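Local coordinates for DUAL specificity protein phosphatase 14 (Homo sapiens, PDB 2WGP) that removes phosphate from tyrosine, serine and threonine residues of proteins, inactivating the MAP kinases ERK, JNK and p38 and dampening T-cell receptor signalling, at residues I147-R155 with I179-E187. Numbering follows the deposited sequence.
Sequences IRPNVGFWR and IVPDVYEKE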
ATOM      1  N   ILE A 147      21.615 -13.980 -14.558  1.00 23.61           N
ATOM      2  CA  ILE A 147      20.246 -14.186 -14.051  1.00 23.82           C
ATOM      3  C   ILE A 147      19.996 -13.441 -12.746  1.00 23.88           C
ATOM      4  O   ILE A 147      20.902 -13.265 -11.899  1.00 24.50           O
ATOM      5  CB  ILE A 147      19.781 -15.679 -13.956  1.00 23.23           C
ATOM      6  CG1 ILE A 147      20.485 -16.489 -12.841  1.00 24.79           C
ATOM      7  CG2 ILE A 147      19.876 -16.343 -15.338  1.00 22.64           C
ATOM      8  CD1 ILE A 147      19.547 -17.516 -12.168  1.00 25.02           C
ATOM      9  N   ARG A 148      18.768 -12.976 -12.622  1.00 23.55           N
ATOM     10  CA  ARG A 148      18.334 -12.127 -11.509  1.00 23.88           C
ATOM     11  C   ARG A 148      16.796 -12.058 -11.471  1.00 23.33           C
ATOM     12  O   ARG A 148      16.198 -11.055 -11.821  1.00 23.63           O
ATOM     13  CB  ARG A 148      18.936 -10.727 -11.669  1.00 23.92           C
ATOM     14  CG  ARG A 148      18.831  -9.867 -10.447  1.00 23.62           C
ATOM     15  CD  ARG A 148      20.005 -10.008  -9.553  1.00 23.48           C
ATOM     16  NE  ARG A 148      19.953  -9.081  -8.440  1.00 22.84           N
ATOM     17  CZ  ARG A 148      20.843  -9.025  -7.454  1.00 22.96           C
ATOM     18  NH1 ARG A 148      21.837  -9.885  -7.407  1.00 23.16           N
ATOM     19  NH2 ARG A 148      20.725  -8.086  -6.508  1.00 23.67           N
ATOM     20  N   PRO A 149      16.148 -13.149 -11.038  1.00 24.21           N
ATOM     21  CA  PRO A 149      14.696 -13.122 -10.896  1.00 23.71           C
ATOM     22  C   PRO A 149      14.266 -11.967 -10.017  1.00 23.54           C
ATOM     23  O   PRO A 149      14.983 -11.572  -9.079  1.00 23.64           O
ATOM     24  CB  PRO A 149      14.396 -14.450 -10.216  1.00 24.01           C
ATOM     25  CG  PRO A 149      15.492 -15.360 -10.701  1.00 23.93           C
ATOM     26  CD  PRO A 149      16.704 -14.471 -10.697  1.00 23.91           C
ATOM     27  N   ASN A 150      13.141 -11.358 -10.344  1.00 23.07           N
ATOM     28  CA  ASN A 150      12.717 -10.216  -9.565  1.00 22.49           C
ATOM     29  C   ASN A 150      12.274 -10.678  -8.167  1.00 22.55           C
ATOM     30  O   ASN A 150      12.144 -11.866  -7.946  1.00 22.62           O
ATOM     31  CB  ASN A 150      11.685  -9.375 -10.323  1.00 22.92           C
ATOM     32  CG  ASN A 150      10.314  -9.991 -10.359  1.00 21.25           C
ATOM     33  OD1 ASN A 150       9.754 -10.358  -9.329  1.00 23.37           O
ATOM     34  ND2 ASN A 150       9.730 -10.040 -11.546  1.00 24.90           N
ATOM     35  N   VAL A 151      12.099  -9.772  -7.204  1.00 23.47           N
ATOM     36  CA  VAL A 151      11.842 -10.233  -5.817  1.00 23.48           C
ATOM     37  C   VAL A 151      10.506 -10.958  -5.621  1.00 23.51           C
ATOM     38  O   VAL A 151      10.417 -11.849  -4.761  1.00 23.49           O
ATOM     39  CB  VAL A 151      12.015  -9.114  -4.773  1.00 24.03           C
ATOM     40  CG1 VAL A 151      13.509  -8.680  -4.749  1.00 24.68           C
ATOM     41  CG2 VAL A 151      11.041  -7.949  -5.050  1.00 25.50           C
ATOM     42  N   GLY A 152       9.488 -10.594  -6.414  1.00 22.20           N
ATOM     43  CA  GLY A 152       8.196 -11.293  -6.374  1.00 22.27           C
ATOM     44  C   GLY A 152       8.296 -12.723  -6.878  1.00 22.39           C
ATOM     45  O   GLY A 152       7.733 -13.676  -6.283  1.00 22.74           O
ATOM     46  N   PHE A 153       9.057 -12.893  -7.956  1.00 22.72           N
ATOM     47  CA  PHE A 153       9.351 -14.215  -8.472  1.00 21.78           C
ATOM     48  C   PHE A 153      10.059 -15.069  -7.408  1.00 21.80           C
ATOM     49  O   PHE A 153       9.761 -16.253  -7.277  1.00 20.75           O
ATOM     50  CB  PHE A 153      10.182 -14.137  -9.770  1.00 22.22           C
ATOM     51  CG  PHE A 153       9.440 -13.556 -10.977  1.00 21.89           C
ATOM     52  CD1 PHE A 153      10.112 -13.403 -12.187  1.00 23.62           C
ATOM     53  CD2 PHE A 153       8.099 -13.206 -10.928  1.00 22.96           C
ATOM     54  CE1 PHE A 153       9.475 -12.908 -13.313  1.00 21.74           C
ATOM     55  CE2 PHE A 153       7.440 -12.696 -12.064  1.00 23.05           C
ATOM     56  CZ  PHE A 153       8.134 -12.545 -13.256  1.00 20.53           C
ATOM     57  N   TRP A 154      11.022 -14.488  -6.693  1.00 21.43           N
ATOM     58  CA  TRP A 154      11.647 -15.140  -5.546  1.00 21.91           C
ATOM     59  C   TRP A 154      10.647 -15.599  -4.473  1.00 22.00           C
ATOM     60  O   TRP A 154      10.728 -16.738  -4.041  1.00 22.63           O
ATOM     61  CB  TRP A 154      12.762 -14.273  -4.940  1.00 21.50           C
ATOM     62  CG  TRP A 154      14.062 -14.511  -5.624  1.00 21.76           C
ATOM     63  CD1 TRP A 154      14.687 -13.682  -6.490  1.00 22.31           C
ATOM     64  CD2 TRP A 154      14.887 -15.675  -5.510  1.00 19.50           C
ATOM     65  NE1 TRP A 154      15.859 -14.243  -6.925  1.00 24.06           N
ATOM     66  CE2 TRP A 154      16.004 -15.475  -6.346  1.00 23.12           C
ATOM     67  CE3 TRP A 154      14.786 -16.876  -4.785  1.00 21.51           C
ATOM     68  CZ2 TRP A 154      17.029 -16.423  -6.476  1.00 23.61           C
ATOM     69  CZ3 TRP A 154      15.820 -17.809  -4.904  1.00 21.51           C
ATOM     70  CH2 TRP A 154      16.920 -17.574  -5.742  1.00 22.24           C
ATOM     71  N   ARG A 155       9.743 -14.724  -4.040  1.00 22.78           N
ATOM     72  CA  ARG A 155       8.658 -15.113  -3.103  1.00 23.43           C
ATOM     73  C   ARG A 155       7.906 -16.345  -3.626  1.00 23.44           C
ATOM     74  O   ARG A 155       7.655 -17.292  -2.894  1.00 21.91           O
ATOM     75  CB  ARG A 155       7.665 -13.974  -2.854  1.00 23.78           C
ATOM     76  CG  ARG A 155       8.234 -12.805  -2.095  1.00 29.14           C
ATOM     77  CD  ARG A 155       7.139 -11.839  -1.617  1.00 34.06           C
ATOM     78  NE  ARG A 155       6.460 -11.114  -2.699  1.00 38.64           N
ATOM     79  CZ  ARG A 155       6.862  -9.964  -3.261  1.00 42.12           C
ATOM     80  NH1 ARG A 155       7.987  -9.358  -2.882  1.00 44.67           N
ATOM     81  NH2 ARG A 155       6.124  -9.426  -4.226  1.00 42.58           N
ATOM     82  N   ILE A 179      13.590  -5.585   0.512  1.00 23.68           N
ATOM     83  CA  ILE A 179      13.475  -6.990   0.848  1.00 24.01           C
ATOM     84  C   ILE A 179      13.945  -7.784  -0.363  1.00 23.77           C
ATOM     85  O   ILE A 179      13.474  -7.561  -1.477  1.00 23.96           O
ATOM     86  CB  ILE A 179      12.036  -7.368   1.222  1.00 24.49           C
ATOM     87  CG1 ILE A 179      11.636  -6.666   2.531  1.00 26.54           C
ATOM     88  CG2 ILE A 179      11.902  -8.904   1.390  1.00 23.96           C
ATOM     89  CD1 ILE A 179      10.122  -6.430   2.719  1.00 29.55           C
ATOM     90  N   VAL A 180      14.870  -8.713  -0.150  1.00 23.19           N
ATOM     91  CA  VAL A 180      15.432  -9.502  -1.245  1.00 22.72           C
ATOM     92  C   VAL A 180      15.683 -10.917  -0.747  1.00 23.02           C
ATOM     93  O   VAL A 180      15.850 -11.115   0.470  1.00 23.60           O
ATOM     94  CB  VAL A 180      16.783  -8.881  -1.748  1.00 23.65           C
ATOM     95  CG1 VAL A 180      16.538  -7.523  -2.405  1.00 23.77           C
ATOM     96  CG2 VAL A 180      17.835  -8.772  -0.563  1.00 21.89           C
ATOM     97  N   PRO A 181      15.776 -11.893  -1.668  1.00 22.66           N
ATOM     98  CA  PRO A 181      16.282 -13.175  -1.205  1.00 23.03           C
ATOM     99  C   PRO A 181      17.678 -13.029  -0.578  1.00 23.32           C
ATOM    100  O   PRO A 181      18.519 -12.232  -1.047  1.00 22.90           O
ATOM    101  CB  PRO A 181      16.341 -14.025  -2.480  1.00 23.17           C
ATOM    102  CG  PRO A 181      16.482 -13.000  -3.594  1.00 23.57           C
ATOM    103  CD  PRO A 181      15.650 -11.840  -3.139  1.00 22.55           C
ATOM    104  N   ASP A 182      17.933 -13.825   0.454  1.00 23.49           N
ATOM    105  CA  ASP A 182      19.241 -13.782   1.128  1.00 23.79           C
ATOM    106  C   ASP A 182      20.453 -13.926   0.198  1.00 23.94           C
ATOM    107  O   ASP A 182      21.496 -13.329   0.469  1.00 22.81           O
ATOM    108  CB  ASP A 182      19.330 -14.730   2.343  1.00 24.65           C
ATOM    109  CG  ASP A 182      18.906 -16.171   2.058  1.00 26.67           C
ATOM    110  OD1 ASP A 182      18.983 -16.663   0.920  1.00 29.21           O
ATOM    111  OD2 ASP A 182      18.531 -16.848   3.037  1.00 32.62           O
ATOM    112  N   VAL A 183      20.314 -14.690  -0.893  1.00 23.76           N
ATOM    113  CA  VAL A 183      21.408 -14.844  -1.859  1.00 23.80           C
ATOM    114  C   VAL A 183      21.879 -13.509  -2.459  1.00 23.13           C
ATOM    115  O   VAL A 183      23.075 -13.323  -2.682  1.00 22.54           O
ATOM    116  CB  VAL A 183      21.093 -15.868  -2.993  1.00 24.13           C
ATOM    117  CG1 VAL A 183      21.079 -17.328  -2.425  1.00 24.28           C
ATOM    118  CG2 VAL A 183      19.791 -15.545  -3.706  1.00 23.15           C
ATOM    119  N   TYR A 184      20.963 -12.578  -2.671  1.00 22.93           N
ATOM    120  CA  TYR A 184      21.316 -11.257  -3.206  1.00 23.89           C
ATOM    121  C   TYR A 184      22.071 -10.438  -2.163  1.00 24.88           C
ATOM    122  O   TYR A 184      22.998  -9.706  -2.491  1.00 25.16           O
ATOM    123  CB  TYR A 184      20.083 -10.478  -3.641  1.00 23.33           C
ATOM    124  CG  TYR A 184      19.394 -10.966  -4.911  1.00 22.47           C
ATOM    125  CD1 TYR A 184      19.844 -12.092  -5.617  1.00 21.75           C
ATOM    126  CD2 TYR A 184      18.267 -10.297  -5.395  1.00 23.67           C
ATOM    127  CE1 TYR A 184      19.192 -12.528  -6.748  1.00 22.16           C
ATOM    128  CE2 TYR A 184      17.611 -10.715  -6.508  1.00 21.72           C
ATOM    129  CZ  TYR A 184      18.068 -11.843  -7.195  1.00 21.31           C
ATOM    130  OH  TYR A 184      17.425 -12.271  -8.339  1.00 22.22           O
ATOM    131  N   GLU A 185      21.656 -10.549  -0.905  1.00 26.46           N
ATOM    132  CA  GLU A 185      22.354  -9.838   0.174  1.00 26.98           C
ATOM    133  C   GLU A 185      23.777 -10.401   0.294  1.00 27.35           C
ATOM    134  O   GLU A 185      24.743  -9.644   0.404  1.00 28.48           O
ATOM    135  CB  GLU A 185      21.573  -9.988   1.478  1.00 27.18           C
ATOM    136  CG  GLU A 185      21.881  -8.945   2.520  1.00 31.24           C
ATOM    137  CD  GLU A 185      23.080  -9.299   3.367  1.00 35.43           C
ATOM    138  OE1 GLU A 185      23.417 -10.503   3.404  1.00 38.64           O
ATOM    139  OE2 GLU A 185      23.664  -8.391   4.017  1.00 37.04           O
ATOM    140  N   LYS A 186      23.893 -11.727   0.285  1.00 27.52           N
ATOM    141  CA  LYS A 186      25.196 -12.394   0.370  1.00 28.32           C
ATOM    142  C   LYS A 186      26.139 -11.977  -0.771  1.00 28.74           C
ATOM    143  O   LYS A 186      27.301 -11.667  -0.520  1.00 28.90           O
ATOM    144  CB  LYS A 186      25.020 -13.913   0.463  1.00 28.34           C
ATOM    145  CG  LYS A 186      24.354 -14.344   1.778  1.00 28.68           C
ATOM    146  CD  LYS A 186      23.975 -15.812   1.817  1.00 29.28           C
ATOM    147  CE  LYS A 186      23.512 -16.206   3.202  1.00 29.26           C
ATOM    148  NZ  LYS A 186      23.445 -17.680   3.363  1.00 30.31           N
ATOM    149  N   GLU A 187      25.627 -11.956  -1.993  1.00 29.21           N
ATOM    150  CA  GLU A 187      26.368 -11.499  -3.172  1.00 29.78           C
ATOM    151  C   GLU A 187      26.892 -10.042  -3.051  1.00 30.13           C
ATOM    152  O   GLU A 187      27.983  -9.747  -3.545  1.00 30.48           O
ATOM    153  CB  GLU A 187      25.495 -11.627  -4.445  1.00 28.69           C
ATOM    154  CG  GLU A 187      25.285 -13.094  -4.918  1.00 28.91           C
ATOM    155  CD  GLU A 187      24.180 -13.249  -5.966  1.00 27.83           C
ATOM    156  OE1 GLU A 187      23.661 -14.378  -6.132  1.00 27.13           O
ATOM    157  OE2 GLU A 187      23.850 -12.230  -6.617  1.00 24.87           O
TER
HETATM  158  O   HOH W   1      23.254  -8.707  -5.029  1.00 22.97           O
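Tyr-184 lies between Arg-148 and Pro-181: the guanidinium stacks flat on one ring face, planes 3° apart with CZ 3.5 Å from the ring centroid, and Pro-181 CG covers the opposite face. The phenol OH donates to Pro-149 O (2.6 Å), in the carbonyl plane on a lone pair, and accepts from Trp-154 NE1 at 2.9 Å, almost in the indole plane. Pro-181 CG also sits over the five-membered ring of Trp-154, a CH-pi contact 3.4 Å from its centroid. With CG anti to the backbone N (chi1 -167°) and a bend at chi2, Arg-148 runs along the tyrosine ring, and its NH1 meets Glu-187 OE2 in a 3.2 Å salt bridge. Strand 178-181, paired antiparallel with 172-175 in a hairpin, and the helix 182-188 that follows it pack on the loop leading into helix 151-165 and on that helix's first turn, in the phosphatase domain, the side chain of Pro-149 about 10 Å from that of Cys-110, the phosphocysteine nucleophile. A phenylalanine in place of Tyr-184 would probably leave Trp-154 NE1 and Pro-149 O without their shared partner. Further out, a water bridges Arg-148 NH2 and Tyr-184 O, Tyr-137 OH holds Glu-187 OE1, and Asn-150 OD1 caps helix 151-165 through Phe-153 N.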